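Local coordinates for protein putative mandelate racemase/muconate lactonizing enzyme (Bordetella bronchiseptica, PDB 3DDM) that is of unknown function but belongs to the mandelate racemase/muconate lactonizing enzyme family of the enolase superfamily, joining an N-terminal domain to a barrel domain, at residues S9-R14 with A83-D88; D47-V52 with A129-Q134; R184-A189 with Q220-A225; L202-N207 with A225-L230; A17-Y22 with P39-E44. The protein carries 1 engineered substitution. One frame throughout, in Å; residues are numbered along the deposited sequence.

Contact 1. Residues S9-R14 with A83-D88; sequences SITPAR and ARAFAD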
# COMPACT_ATOMS: atom_id res chain seq x y z
N SER A 9 -6.60 -13.34 -29.74
CA SER A 9 -6.89 -13.10 -28.33
C SER A 9 -5.92 -13.80 -27.37
O SER A 9 -5.27 -14.78 -27.73
CB SER A 9 -8.31 -13.56 -28.01
OG SER A 9 -8.34 -14.96 -27.79
N ILE A 10 -5.84 -13.28 -26.14
CA ILE A 10 -4.97 -13.83 -25.11
C ILE A 10 -5.77 -14.71 -24.17
O ILE A 10 -6.84 -14.32 -23.71
CB ILE A 10 -4.34 -12.71 -24.25
CG1 ILE A 10 -3.90 -11.54 -25.12
CG2 ILE A 10 -3.16 -13.28 -23.46
CD1 ILE A 10 -2.79 -11.87 -26.07
N THR A 11 -5.25 -15.89 -23.85
CA THR A 11 -5.94 -16.79 -22.94
C THR A 11 -4.96 -17.38 -21.95
O THR A 11 -4.55 -18.53 -22.08
CB THR A 11 -6.65 -17.94 -23.69
OG1 THR A 11 -7.51 -17.40 -24.70
CG2 THR A 11 -7.49 -18.76 -22.71
N PRO A 12 -4.57 -16.60 -20.92
CA PRO A 12 -3.62 -17.03 -19.89
C PRO A 12 -4.02 -18.40 -19.34
O PRO A 12 -5.20 -18.68 -19.19
CB PRO A 12 -3.74 -15.94 -18.84
CG PRO A 12 -4.09 -14.73 -19.65
CD PRO A 12 -5.12 -15.27 -20.59
N ALA A 13 -3.03 -19.23 -19.04
CA ALA A 13 -3.30 -20.56 -18.52
C ALA A 13 -2.51 -20.85 -17.25
O ALA A 13 -3.01 -21.50 -16.33
CB ALA A 13 -2.96 -21.60 -19.57
N ARG A 14 -1.28 -20.37 -17.20
CA ARG A 14 -0.41 -20.56 -16.05
C ARG A 14 0.34 -19.27 -15.84
O ARG A 14 0.83 -18.68 -16.79
CB ARG A 14 0.55 -21.73 -16.31
CG ARG A 14 1.61 -21.94 -15.23
CD ARG A 14 2.41 -23.22 -15.50
NE ARG A 14 3.86 -23.02 -15.32
CZ ARG A 14 4.63 -22.30 -16.13
NH1 ARG A 14 4.11 -21.69 -17.19
NH2 ARG A 14 5.93 -22.17 -15.87
N ALA A 83 -9.05 -17.23 -15.80
CA ALA A 83 -10.43 -17.69 -15.74
C ALA A 83 -11.26 -17.25 -16.95
O ALA A 83 -12.43 -17.63 -17.09
CB ALA A 83 -11.08 -17.18 -14.46
N ARG A 84 -10.65 -16.47 -17.82
CA ARG A 84 -11.33 -15.99 -19.02
C ARG A 84 -10.31 -15.63 -20.08
O ARG A 84 -9.10 -15.75 -19.87
CB ARG A 84 -12.19 -14.77 -18.69
CG ARG A 84 -11.44 -13.69 -17.96
CD ARG A 84 -12.23 -12.40 -17.96
NE ARG A 84 -12.36 -11.87 -19.31
CZ ARG A 84 -12.82 -10.66 -19.60
NH1 ARG A 84 -13.21 -9.85 -18.62
NH2 ARG A 84 -12.87 -10.24 -20.85
N ALA A 85 -10.82 -15.18 -21.23
CA ALA A 85 -9.96 -14.77 -22.33
C ALA A 85 -10.03 -13.25 -22.43
O ALA A 85 -10.89 -12.62 -21.81
CB ALA A 85 -10.43 -15.41 -23.61
N PHE A 86 -9.11 -12.66 -23.20
CA PHE A 86 -9.07 -11.22 -23.35
C PHE A 86 -8.76 -10.81 -24.77
O PHE A 86 -7.87 -11.36 -25.41
CB PHE A 86 -8.02 -10.61 -22.40
CG PHE A 86 -8.22 -11.00 -20.96
CD1 PHE A 86 -7.71 -12.20 -20.48
CD2 PHE A 86 -8.96 -10.19 -20.10
CE1 PHE A 86 -7.94 -12.60 -19.17
CE2 PHE A 86 -9.19 -10.57 -18.79
CZ PHE A 86 -8.68 -11.78 -18.32
N ALA A 87 -9.50 -9.83 -25.28
CA ALA A 87 -9.28 -9.37 -26.63
C ALA A 87 -7.81 -9.03 -26.84
O ALA A 87 -7.24 -9.33 -27.88
CB ALA A 87 -10.15 -8.14 -26.91
N ASP A 88 -7.19 -8.42 -25.83
CA ASP A 88 -5.78 -8.04 -25.88
C ASP A 88 -5.27 -7.73 -24.48
O ASP A 88 -6.03 -7.79 -23.50
CB ASP A 88 -5.60 -6.81 -26.78
CG ASP A 88 -6.62 -5.74 -26.49
OD1 ASP A 88 -6.94 -5.50 -25.31
OD2 ASP A 88 -7.09 -5.12 -27.46
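Phe86 CG and Ile10 CG1 are both set anti to their own carbonyl carbon and beside the backbone N (chi1 -54° and -42°). Phe86 CD1 comes to 4.0 Å from Pro12 CD, and the proline carbon lies at the ring edge, near its plane. The two side chains cross at about a right angle. Ile10 CG1 reaches Asp88 CA at 4.0 Å, and Ser9 CB rests on Phe86 O at 3.4 Å. Farther along, Thr11 OG1 packs against the methyl CB of Ala85. The backbones meet in a single antiparallel bridge, with Ile10 and Phe86 as a hydrogen-bonded pair: Ile10 N gives to Phe86 O over 2.9 Å at 163°, and Phe86 N returns the bond to Ile10 O over the same length. This ties the N-terminal arm ahead of strand 14-23 to the loop joining helices 65-81 and 89-98. The arm then enters the strand through a classic beta bulge, in which Ala13 and Arg14 face Glu46. In the loop, Arg84 folds back so that its NE and NH2 grip Ala85 O side-on, at 3.0 Å from NE. Phe86 CE2 covers one face of this guanidinium, 3.5 Å above the plane and offset toward its rim. Phe86 also touches Gln91 and Ala92 of helix 89-98, whose N-cap is Asp88; OD1 of Asp88 accepts from Gln91 N.

Contact 2. Residues D47-V52 with A129-Q134; sequences DSDGAV and ARRAGQ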
# COMPACT_ATOMS: atom_id res chain seq x y z
N ASP A 47 0.59 -18.98 -22.28
CA ASP A 47 -0.59 -18.95 -23.13
C ASP A 47 -1.31 -20.30 -23.12
O ASP A 47 -0.79 -21.30 -22.64
CB ASP A 47 -0.14 -18.63 -24.55
CG ASP A 47 -1.23 -18.10 -25.41
OD1 ASP A 47 -0.93 -17.74 -26.57
OD2 ASP A 47 -2.39 -18.03 -24.93
N SER A 48 -2.52 -20.31 -23.67
CA SER A 48 -3.31 -21.53 -23.77
C SER A 48 -2.72 -22.40 -24.88
O SER A 48 -3.00 -23.59 -24.97
CB SER A 48 -4.77 -21.19 -24.10
OG SER A 48 -4.84 -20.48 -25.32
N ASP A 49 -1.89 -21.78 -25.74
CA ASP A 49 -1.24 -22.50 -26.83
C ASP A 49 0.19 -22.89 -26.42
O ASP A 49 0.93 -23.48 -27.22
CB ASP A 49 -1.18 -21.64 -28.09
CG ASP A 49 -2.57 -21.29 -28.64
OD1 ASP A 49 -3.55 -22.02 -28.34
OD2 ASP A 49 -2.66 -20.29 -29.40
N GLY A 50 0.57 -22.55 -25.19
CA GLY A 50 1.90 -22.88 -24.73
C GLY A 50 2.88 -21.73 -24.89
O GLY A 50 4.01 -21.80 -24.42
N ALA A 51 2.46 -20.66 -25.56
CA ALA A 51 3.33 -19.52 -25.77
C ALA A 51 3.64 -18.86 -24.42
O ALA A 51 2.80 -18.83 -23.52
CB ALA A 51 2.69 -18.53 -26.71
N VAL A 52 4.85 -18.32 -24.29
CA VAL A 52 5.27 -17.70 -23.05
C VAL A 52 5.68 -16.23 -23.16
O VAL A 52 6.28 -15.80 -24.14
CB VAL A 52 6.43 -18.50 -22.44
CG1 VAL A 52 7.01 -17.76 -21.23
CG2 VAL A 52 5.92 -19.89 -22.04
N ALA A 129 3.65 -9.77 -28.61
CA ALA A 129 4.65 -9.32 -29.57
C ALA A 129 5.39 -10.52 -30.13
O ALA A 129 5.68 -10.57 -31.32
CB ALA A 129 5.62 -8.37 -28.91
N ARG A 130 5.69 -11.48 -29.27
CA ARG A 130 6.39 -12.68 -29.71
C ARG A 130 5.53 -13.46 -30.70
O ARG A 130 6.00 -13.82 -31.79
CB ARG A 130 6.74 -13.57 -28.51
CG ARG A 130 8.10 -13.30 -27.91
CD ARG A 130 8.06 -13.40 -26.40
NE ARG A 130 9.33 -13.78 -25.80
CZ ARG A 130 10.51 -13.26 -26.12
NH1 ARG A 130 10.60 -12.31 -27.04
NH2 ARG A 130 11.61 -13.68 -25.51
N ARG A 131 4.27 -13.70 -30.34
CA ARG A 131 3.37 -14.44 -31.21
C ARG A 131 3.26 -13.78 -32.57
O ARG A 131 3.13 -14.47 -33.59
CB ARG A 131 1.97 -14.56 -30.58
CG ARG A 131 1.89 -15.58 -29.45
CD ARG A 131 0.45 -15.96 -29.15
NE ARG A 131 -0.27 -16.34 -30.37
CZ ARG A 131 -0.93 -17.48 -30.54
NH1 ARG A 131 -0.97 -18.39 -29.56
NH2 ARG A 131 -1.55 -17.73 -31.69
N ALA A 132 3.33 -12.46 -32.60
CA ALA A 132 3.25 -11.73 -33.87
C ALA A 132 4.63 -11.69 -34.51
O ALA A 132 4.82 -11.07 -35.56
CB ALA A 132 2.74 -10.32 -33.63
N GLY A 133 5.60 -12.33 -33.86
CA GLY A 133 6.96 -12.35 -34.37
C GLY A 133 7.55 -10.96 -34.49
O GLY A 133 8.21 -10.66 -35.47
N GLN A 134 7.33 -10.12 -33.48
CA GLN A 134 7.85 -8.75 -33.50
C GLN A 134 8.52 -8.27 -32.23
O GLN A 134 8.20 -8.73 -31.12
CB GLN A 134 6.73 -7.75 -33.78
CG GLN A 134 6.04 -7.84 -35.12
CD GLN A 134 4.98 -6.77 -35.24
OE1 GLN A 134 3.92 -6.84 -34.61
NE2 GLN A 134 5.26 -5.75 -36.05
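A single nitrogen, NH1 of Arg131, is shared by two carboxylates of the facing turn, forming salt bridges to Asp47 OD1 at 3.1 Å and to Asp49 OD2 at 2.5 Å. The acids are met differently. Asp49 OD2 offers its anti lone pair and lies in the guanidinium plane, whereas Asp47 OD1 is approached on its syn side, 32° out of the carboxylate plane. The Asp47 carboxylate and the guanidinium are turned 69° against each other. Arg131 is bent at chi3 (50°), where NE swings out of the line of the chain; nearer its root, CG packs on the methyl CB of Ala51 at 4.1 Å. The other oxygen of Asp47, OD2, takes Ser48 N at 2.6 Å from above its plane, which helps hold the carboxylate at the start of the type I turn Asp47-Gly50. The positive guanidinium probably offsets the repulsion between the two neighbouring carboxylates. Beside Arg131, Arg130 lays CD against Val52 O at 3.7 Å. The contact sets the connection between strands 37-46 and 52-56 against the last turn of helix 110-131, which closes in a Schellman motif at Gly133. Leu127 of that helix touches Asp47 and Ala51, while Arg130 makes weak hydrogen bonds to Pro366 and Thr371.

Contact 3. Residues R184-A189 with Q220-A225; sequences RDVRNA and QRLGPA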
# COMPACT_ATOMS: atom_id res chain seq x y z
N ARG A 184 27.30 20.33 -0.10
CA ARG A 184 28.03 19.29 -0.80
C ARG A 184 27.39 19.05 -2.17
O ARG A 184 28.09 18.88 -3.16
CB ARG A 184 28.01 17.99 0.01
CG ARG A 184 29.18 17.07 -0.26
CD ARG A 184 28.97 15.70 0.36
NE ARG A 184 30.21 14.92 0.40
CZ ARG A 184 30.95 14.61 -0.66
NH1 ARG A 184 30.57 14.99 -1.88
NH2 ARG A 184 32.07 13.93 -0.51
N ASP A 185 26.06 19.05 -2.20
CA ASP A 185 25.33 18.83 -3.45
C ASP A 185 25.63 19.86 -4.53
O ASP A 185 25.83 19.51 -5.68
CB ASP A 185 23.82 18.79 -3.19
CG ASP A 185 23.37 17.50 -2.50
OD1 ASP A 185 24.03 16.45 -2.69
OD2 ASP A 185 22.34 17.54 -1.80
N VAL A 186 25.66 21.13 -4.16
CA VAL A 186 25.95 22.17 -5.15
C VAL A 186 27.41 22.07 -5.55
O VAL A 186 27.79 22.50 -6.64
CB VAL A 186 25.67 23.59 -4.61
CG1 VAL A 186 24.18 23.76 -4.32
CG2 VAL A 186 26.50 23.85 -3.36
N ARG A 187 28.24 21.52 -4.67
CA ARG A 187 29.65 21.37 -4.98
C ARG A 187 29.77 20.28 -6.04
O ARG A 187 30.40 20.47 -7.08
CB ARG A 187 30.45 20.96 -3.74
CG ARG A 187 31.58 21.93 -3.37
CD ARG A 187 32.62 21.27 -2.49
NE ARG A 187 32.04 20.64 -1.30
CZ ARG A 187 31.43 21.29 -0.32
NH1 ARG A 187 31.31 22.61 -0.36
NH2 ARG A 187 30.93 20.61 0.71
N ASN A 188 29.13 19.14 -5.76
CA ASN A 188 29.13 18.00 -6.68
C ASN A 188 28.57 18.42 -8.03
O ASN A 188 29.20 18.20 -9.06
CB ASN A 188 28.27 16.86 -6.13
CG ASN A 188 28.88 16.19 -4.92
OD1 ASN A 188 30.09 16.31 -4.67
ND2 ASN A 188 28.06 15.45 -4.17
N ALA A 189 27.39 19.02 -8.01
CA ALA A 189 26.73 19.46 -9.23
C ALA A 189 27.66 20.27 -10.12
O ALA A 189 27.85 19.95 -11.29
CB ALA A 189 25.49 20.29 -8.88
N GLN A 220 17.89 27.12 -7.35
CA GLN A 220 18.57 28.36 -7.72
C GLN A 220 20.08 28.15 -7.73
O GLN A 220 20.76 28.49 -8.70
CB GLN A 220 18.22 29.46 -6.71
CG GLN A 220 17.71 30.76 -7.31
CD GLN A 220 16.26 30.66 -7.76
OE1 GLN A 220 15.35 30.43 -6.95
NE2 GLN A 220 16.03 30.86 -9.06
N ARG A 221 20.60 27.60 -6.64
CA ARG A 221 22.02 27.32 -6.48
C ARG A 221 22.55 26.28 -7.47
O ARG A 221 23.74 26.22 -7.74
CB ARG A 221 22.30 26.85 -5.05
CG ARG A 221 21.90 27.88 -3.99
CD ARG A 221 21.90 27.30 -2.58
NE ARG A 221 23.23 26.93 -2.11
CZ ARG A 221 23.47 26.44 -0.90
NH1 ARG A 221 22.46 26.27 -0.05
NH2 ARG A 221 24.70 26.12 -0.53
N LEU A 222 21.65 25.46 -8.02
CA LEU A 222 22.06 24.45 -8.99
C LEU A 222 22.11 25.04 -10.40
O LEU A 222 22.82 24.54 -11.26
CB LEU A 222 21.09 23.26 -8.99
CG LEU A 222 21.11 22.31 -7.79
CD1 LEU A 222 20.01 21.28 -7.96
CD2 LEU A 222 22.46 21.63 -7.67
N GLY A 223 21.34 26.10 -10.61
CA GLY A 223 21.28 26.76 -11.92
C GLY A 223 22.56 26.71 -12.74
O GLY A 223 22.53 26.28 -13.89
N PRO A 224 23.70 27.16 -12.18
CA PRO A 224 24.98 27.16 -12.90
C PRO A 224 25.47 25.80 -13.42
O PRO A 224 26.36 25.75 -14.27
CB PRO A 224 25.94 27.79 -11.88
CG PRO A 224 25.30 27.49 -10.57
CD PRO A 224 23.85 27.76 -10.85
N ALA A 225 24.91 24.71 -12.91
CA ALA A 225 25.30 23.38 -13.36
C ALA A 225 24.65 23.07 -14.70
O ALA A 225 25.00 22.10 -15.36
CB ALA A 225 24.90 22.34 -12.33
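The backbones of Val186 and Leu222, and those of Ala189 and Ala225, approach to CA-CA distances of 5.9 Å, one helical turn apart along residues 184-189. At the second pair both residues are alanines. Ala189 CB meets the tip of Leu222, CD2, at 3.5 Å, and stands 4.1 Å from the CB of Ala225, methyl against methyl. Leu222 has CG anti to its carbonyl carbon (chi1 -71°), and its CD2 branch also reaches Val186 CG1 at 4.3 Å. Helix 182-196 and the end of helix 212-222 are successive outer helices of the barrel domain, packed side by side on the outside of the strand barrel. Val186 fills the outer part of the seam: its CG1 presses on the aliphatic Arg221 CB at 3.7 Å, and its CG2 lies 4.0 Å from Arg221 NH2. The arginine bends at chi3 (67°), and its guanidinium passes obliquely by the valine methyls, a van der Waals contact with no polar bond. Met218, one turn back on helix 212-222, touches both Val186 and Asp185, while OD2 of Asp185 accepts from Gly179 N. Leu190 extends the apolar seam against Pro224 and Ala225, whose carbonyl oxygen takes a hydrogen bond from Arg193.

Contact 4. Residues L202-N207 with A225-L230; sequences LMADAN and AQLDWL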
# COMPACT_ATOMS: atom_id res chain seq x y z
N LEU A 202 23.37 16.76 -17.95
CA LEU A 202 23.50 16.48 -16.53
C LEU A 202 22.16 16.68 -15.82
O LEU A 202 21.46 17.67 -16.03
CB LEU A 202 24.57 17.39 -15.89
CG LEU A 202 24.89 17.14 -14.41
CD1 LEU A 202 25.28 15.69 -14.21
CD2 LEU A 202 26.01 18.05 -13.96
N MET A 203 21.79 15.71 -14.99
CA MET A 203 20.52 15.76 -14.26
C MET A 203 20.76 15.62 -12.75
O MET A 203 21.88 15.34 -12.32
CB MET A 203 19.60 14.64 -14.76
CG MET A 203 19.27 14.70 -16.25
SD MET A 203 20.63 14.22 -17.39
CE MET A 203 19.87 12.91 -18.20
N ALA A 204 19.71 15.82 -11.96
CA ALA A 204 19.79 15.71 -10.50
C ALA A 204 18.48 15.18 -9.93
O ALA A 204 17.40 15.63 -10.32
CB ALA A 204 20.13 17.06 -9.89
N ASP A 205 18.58 14.24 -9.00
CA ASP A 205 17.42 13.62 -8.38
C ASP A 205 17.47 13.79 -6.86
O ASP A 205 18.40 13.34 -6.22
CB ASP A 205 17.39 12.14 -8.77
CG ASP A 205 16.16 11.42 -8.26
OD1 ASP A 205 15.07 12.01 -8.31
OD2 ASP A 205 16.28 10.25 -7.82
N ALA A 206 16.45 14.44 -6.30
CA ALA A 206 16.39 14.69 -4.86
C ALA A 206 15.53 13.68 -4.08
O ALA A 206 15.51 13.70 -2.84
CB ALA A 206 15.89 16.11 -4.60
N ASN A 207 14.82 12.81 -4.80
CA ASN A 207 13.96 11.80 -4.18
C ASN A 207 12.99 12.35 -3.15
O ASN A 207 12.87 11.80 -2.05
CB ASN A 207 14.81 10.69 -3.53
CG ASN A 207 15.55 9.85 -4.56
OD1 ASN A 207 16.61 10.23 -5.04
ND2 ASN A 207 14.97 8.69 -4.91
N ALA A 225 24.91 24.71 -12.91
CA ALA A 225 25.30 23.38 -13.36
C ALA A 225 24.65 23.07 -14.70
O ALA A 225 25.00 22.10 -15.36
CB ALA A 225 24.90 22.34 -12.33
N GLN A 226 23.70 23.91 -15.10
CA GLN A 226 22.99 23.74 -16.37
C GLN A 226 22.37 22.34 -16.50
O GLN A 226 22.58 21.65 -17.50
CB GLN A 226 23.96 24.00 -17.53
CG GLN A 226 24.51 25.41 -17.57
CD GLN A 226 23.42 26.47 -17.73
OE1 GLN A 226 22.64 26.44 -18.68
NE2 GLN A 226 23.38 27.43 -16.80
N LEU A 227 21.60 21.95 -15.50
CA LEU A 227 20.95 20.64 -15.49
C LEU A 227 19.83 20.55 -16.52
O LEU A 227 19.20 21.55 -16.85
CB LEU A 227 20.40 20.35 -14.09
CG LEU A 227 21.40 20.43 -12.94
CD1 LEU A 227 20.70 20.10 -11.64
CD2 LEU A 227 22.56 19.46 -13.17
N ASP A 228 19.58 19.35 -17.03
CA ASP A 228 18.52 19.13 -18.00
C ASP A 228 17.18 19.06 -17.27
O ASP A 228 16.14 19.34 -17.85
CB ASP A 228 18.75 17.83 -18.77
CG ASP A 228 19.62 18.02 -20.00
OD1 ASP A 228 20.60 18.81 -19.91
OD2 ASP A 228 19.32 17.38 -21.03
N TRP A 229 17.23 18.65 -16.01
CA TRP A 229 16.03 18.58 -15.18
C TRP A 229 16.34 18.24 -13.72
O TRP A 229 17.37 17.62 -13.42
CB TRP A 229 15.03 17.56 -15.77
CG TRP A 229 15.33 16.11 -15.49
CD1 TRP A 229 15.29 15.47 -14.27
CD2 TRP A 229 15.62 15.09 -16.46
NE1 TRP A 229 15.53 14.12 -14.43
CE2 TRP A 229 15.74 13.86 -15.76
CE3 TRP A 229 15.79 15.10 -17.85
CZ2 TRP A 229 16.02 12.66 -16.41
CZ3 TRP A 229 16.07 13.90 -18.50
CH2 TRP A 229 16.18 12.69 -17.77
N LEU A 230 15.45 18.67 -12.83
CA LEU A 230 15.59 18.42 -11.40
C LEU A 230 14.50 17.40 -11.07
O LEU A 230 13.30 17.70 -11.17
CB LEU A 230 15.36 19.73 -10.63
CG LEU A 230 16.14 19.97 -9.35
CD1 LEU A 230 15.70 21.30 -8.73
CD2 LEU A 230 15.92 18.82 -8.39
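The indole of Trp229 carries Met203 on one face: Met203 CG stands over the centre of the six-membered ring, 3.6 Å from its centroid and 8° off the normal, a CH-pi contact. The methionine chain bends at chi2, which places SD 4.7 Å from the same centroid in an oblique Met-aromatic contact, and again at chi3, which places CE 3.7 Å from Trp229 CH2. At the edge of the indole, NE1 makes a weak hydrogen bond to Glu231. Arg304 and Cys306 of strand 304-309 also touch the tryptophan, which places Met203 and Trp229 on the inner side of the sheet. On the other side Leu227 is the wedge: its CD2 meets Leu202 CG, set anti to the backbone N (chi1 -176°), at 3.5 Å, and its CD1 meets Ala204 CB at 3.6 Å. The backbones join where Asp228 N gives to Leu202 O over 2.7 Å and Ala204 N to Trp229 O over 3.3 Å. Ala204 and Leu230 form a parallel bridge. Asp205, beyond it, pairs with Lys177 and lies close to the like-charged Glu231. Parallel strands 202-205 and 229-231, joined through helix 212-222, make a beta-alpha-beta crossover of the barrel, and their C-terminal ends lead to the region where enolase-superfamily proteins carry the active site.

Contact 5. Residues A17-Y22 with P39-E44; sequences AHVFRY and PAVLVE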
# COMPACT_ATOMS: atom_id res chain seq x y z
N ALA A 17 5.53 -16.55 -10.63
CA ALA A 17 6.40 -15.45 -10.23
C ALA A 17 7.66 -16.03 -9.60
O ALA A 17 7.58 -16.96 -8.80
CB ALA A 17 5.69 -14.56 -9.24
N HIS A 18 8.82 -15.50 -9.97
CA HIS A 18 10.07 -15.98 -9.41
C HIS A 18 10.79 -14.83 -8.75
O HIS A 18 10.93 -13.76 -9.33
CB HIS A 18 10.96 -16.57 -10.51
CG HIS A 18 10.24 -17.52 -11.41
ND1 HIS A 18 9.68 -17.13 -12.60
CD2 HIS A 18 9.93 -18.83 -11.25
CE1 HIS A 18 9.05 -18.15 -13.15
NE2 HIS A 18 9.18 -19.19 -12.35
N VAL A 19 11.25 -15.06 -7.53
CA VAL A 19 11.96 -14.03 -6.79
C VAL A 19 13.46 -14.32 -6.75
O VAL A 19 13.87 -15.47 -6.67
CB VAL A 19 11.45 -13.93 -5.34
CG1 VAL A 19 12.15 -12.78 -4.63
CG2 VAL A 19 9.94 -13.74 -5.33
N PHE A 20 14.26 -13.27 -6.84
CA PHE A 20 15.71 -13.38 -6.81
C PHE A 20 16.26 -12.29 -5.92
O PHE A 20 15.73 -11.18 -5.89
CB PHE A 20 16.29 -13.23 -8.21
CG PHE A 20 15.90 -14.32 -9.14
CD1 PHE A 20 14.78 -14.18 -9.96
CD2 PHE A 20 16.60 -15.51 -9.16
CE1 PHE A 20 14.38 -15.22 -10.79
CE2 PHE A 20 16.21 -16.55 -9.99
CZ PHE A 20 15.09 -16.40 -10.81
N ARG A 21 17.31 -12.62 -5.19
CA ARG A 21 17.95 -11.64 -4.32
C ARG A 21 19.44 -11.85 -4.45
O ARG A 21 19.99 -12.84 -3.96
CB ARG A 21 17.49 -11.83 -2.86
CG ARG A 21 15.99 -11.97 -2.71
CD ARG A 21 15.51 -11.67 -1.30
NE ARG A 21 15.63 -10.24 -1.02
CZ ARG A 21 14.62 -9.44 -0.68
NH1 ARG A 21 13.39 -9.91 -0.56
NH2 ARG A 21 14.86 -8.16 -0.48
N TYR A 22 20.09 -10.93 -5.15
CA TYR A 22 21.52 -11.00 -5.36
C TYR A 22 22.22 -10.29 -4.21
O TYR A 22 22.06 -9.08 -4.03
CB TYR A 22 21.91 -10.32 -6.66
CG TYR A 22 23.35 -10.57 -7.01
CD1 TYR A 22 23.73 -11.75 -7.65
CD2 TYR A 22 24.35 -9.67 -6.64
CE1 TYR A 22 25.07 -12.02 -7.92
CE2 TYR A 22 25.69 -9.93 -6.90
CZ TYR A 22 26.04 -11.11 -7.54
OH TYR A 22 27.36 -11.36 -7.82
N PRO A 39 17.02 -7.05 -5.08
CA PRO A 39 15.90 -7.96 -5.29
C PRO A 39 15.31 -7.88 -6.69
O PRO A 39 15.60 -6.96 -7.43
CB PRO A 39 14.90 -7.51 -4.23
CG PRO A 39 15.05 -6.02 -4.32
CD PRO A 39 16.56 -5.80 -4.44
N ALA A 40 14.47 -8.85 -7.03
CA ALA A 40 13.83 -8.86 -8.34
C ALA A 40 12.68 -9.87 -8.37
O ALA A 40 12.72 -10.91 -7.70
CB ALA A 40 14.84 -9.20 -9.41
N VAL A 41 11.64 -9.55 -9.13
CA VAL A 41 10.50 -10.46 -9.28
C VAL A 41 10.17 -10.53 -10.76
O VAL A 41 9.70 -9.55 -11.34
CB VAL A 41 9.25 -9.98 -8.51
CG1 VAL A 41 8.10 -10.93 -8.75
CG2 VAL A 41 9.54 -9.91 -7.03
N LEU A 42 10.45 -11.67 -11.36
CA LEU A 42 10.18 -11.87 -12.78
C LEU A 42 8.90 -12.69 -12.90
O LEU A 42 8.66 -13.61 -12.12
CB LEU A 42 11.35 -12.59 -13.46
CG LEU A 42 12.74 -11.95 -13.32
CD1 LEU A 42 13.77 -12.77 -14.09
CD2 LEU A 42 12.72 -10.51 -13.83
N VAL A 43 8.06 -12.34 -13.86
CA VAL A 43 6.82 -13.09 -14.05
C VAL A 43 6.73 -13.64 -15.45
O VAL A 43 7.19 -13.01 -16.41
CB VAL A 43 5.58 -12.21 -13.76
CG1 VAL A 43 5.45 -11.97 -12.27
CG2 VAL A 43 5.71 -10.88 -14.49
N GLU A 44 6.18 -14.85 -15.56
CA GLU A 44 6.02 -15.49 -16.85
C GLU A 44 4.59 -15.95 -17.01
O GLU A 44 4.09 -16.71 -16.19
CB GLU A 44 6.96 -16.69 -17.00
CG GLU A 44 6.75 -17.80 -15.98
CD GLU A 44 7.54 -19.06 -16.31
OE1 GLU A 44 7.44 -19.55 -17.46
OE2 GLU A 44 8.25 -19.57 -15.43
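Arg21 leaves its strand on the face that carries Val19 and Pro39, and its side chain returns over the proline of the neighbouring strand. From CB, the chain sets CG anti to the carbonyl carbon (chi1 -48°) and continues extended to CD; it then bends at chi3 (70°), which swings NE round to meet Asp37 in a salt bridge. CZ lies 4.1 Å from Pro39 CB. Of the two terminal nitrogens, NH1 forms a salt bridge with Glu67, while NH2 comes to 3.8 Å from Pro39 CB. That carbon sits over one guanidinium face, offset toward its rim. Farther along this side, Val19 CG2 touches Val41 CG2 at 4.2 Å and Ala17 CB touches Val43 CG1 at 4.0 Å, with Ala66 and Ala70 of helix 65-81 packing on Val19, Val41 and Ala17. The opposite face holds Phe20, whose CE1 lies 4.2 Å from Leu42 CD1, the two side chains crossing at about a right angle; helix 374-380 covers Phe20 here. The strands run antiparallel, and His18-Leu42 and Phe20-Ala40 are hydrogen-bonded pairs. His18 N binds Leu42 O at 2.9 Å and Phe20 N binds Ala40 O at 2.9 Å, but the bond from Ala40 N to Phe20 O is weak. Backbone bonds thus set the register inside the sheet of the N-terminal domain and apolar groups make most of the side-chain contacts on both faces, while the charge of Arg21 is carried to one end, where Asp37 and Glu67 bind the guanidinium.

How the contacts relate
Contacts 3, 4 and 5 are buried, contact 1 is partly so and contact 2 lies at the surface, which is where side-chain salt bridges bind the two segments. Contacts 1, 2 and 5 all concern the antiparallel sheet of the N-terminal domain: contact 5 joins two of its strands, and the others hold its leading arm and a turn. Contacts 1 and 2 touch through Thr11 and Ala13 against Asp47 and Ser48; a weak ion pair, Arg14 to Glu44, reaches contact 5. Contacts 3 and 4 share Ala225, one helix against helix, the other strand against strand. Contact 3 lies about 51 Å, centre to centre, from contact 1.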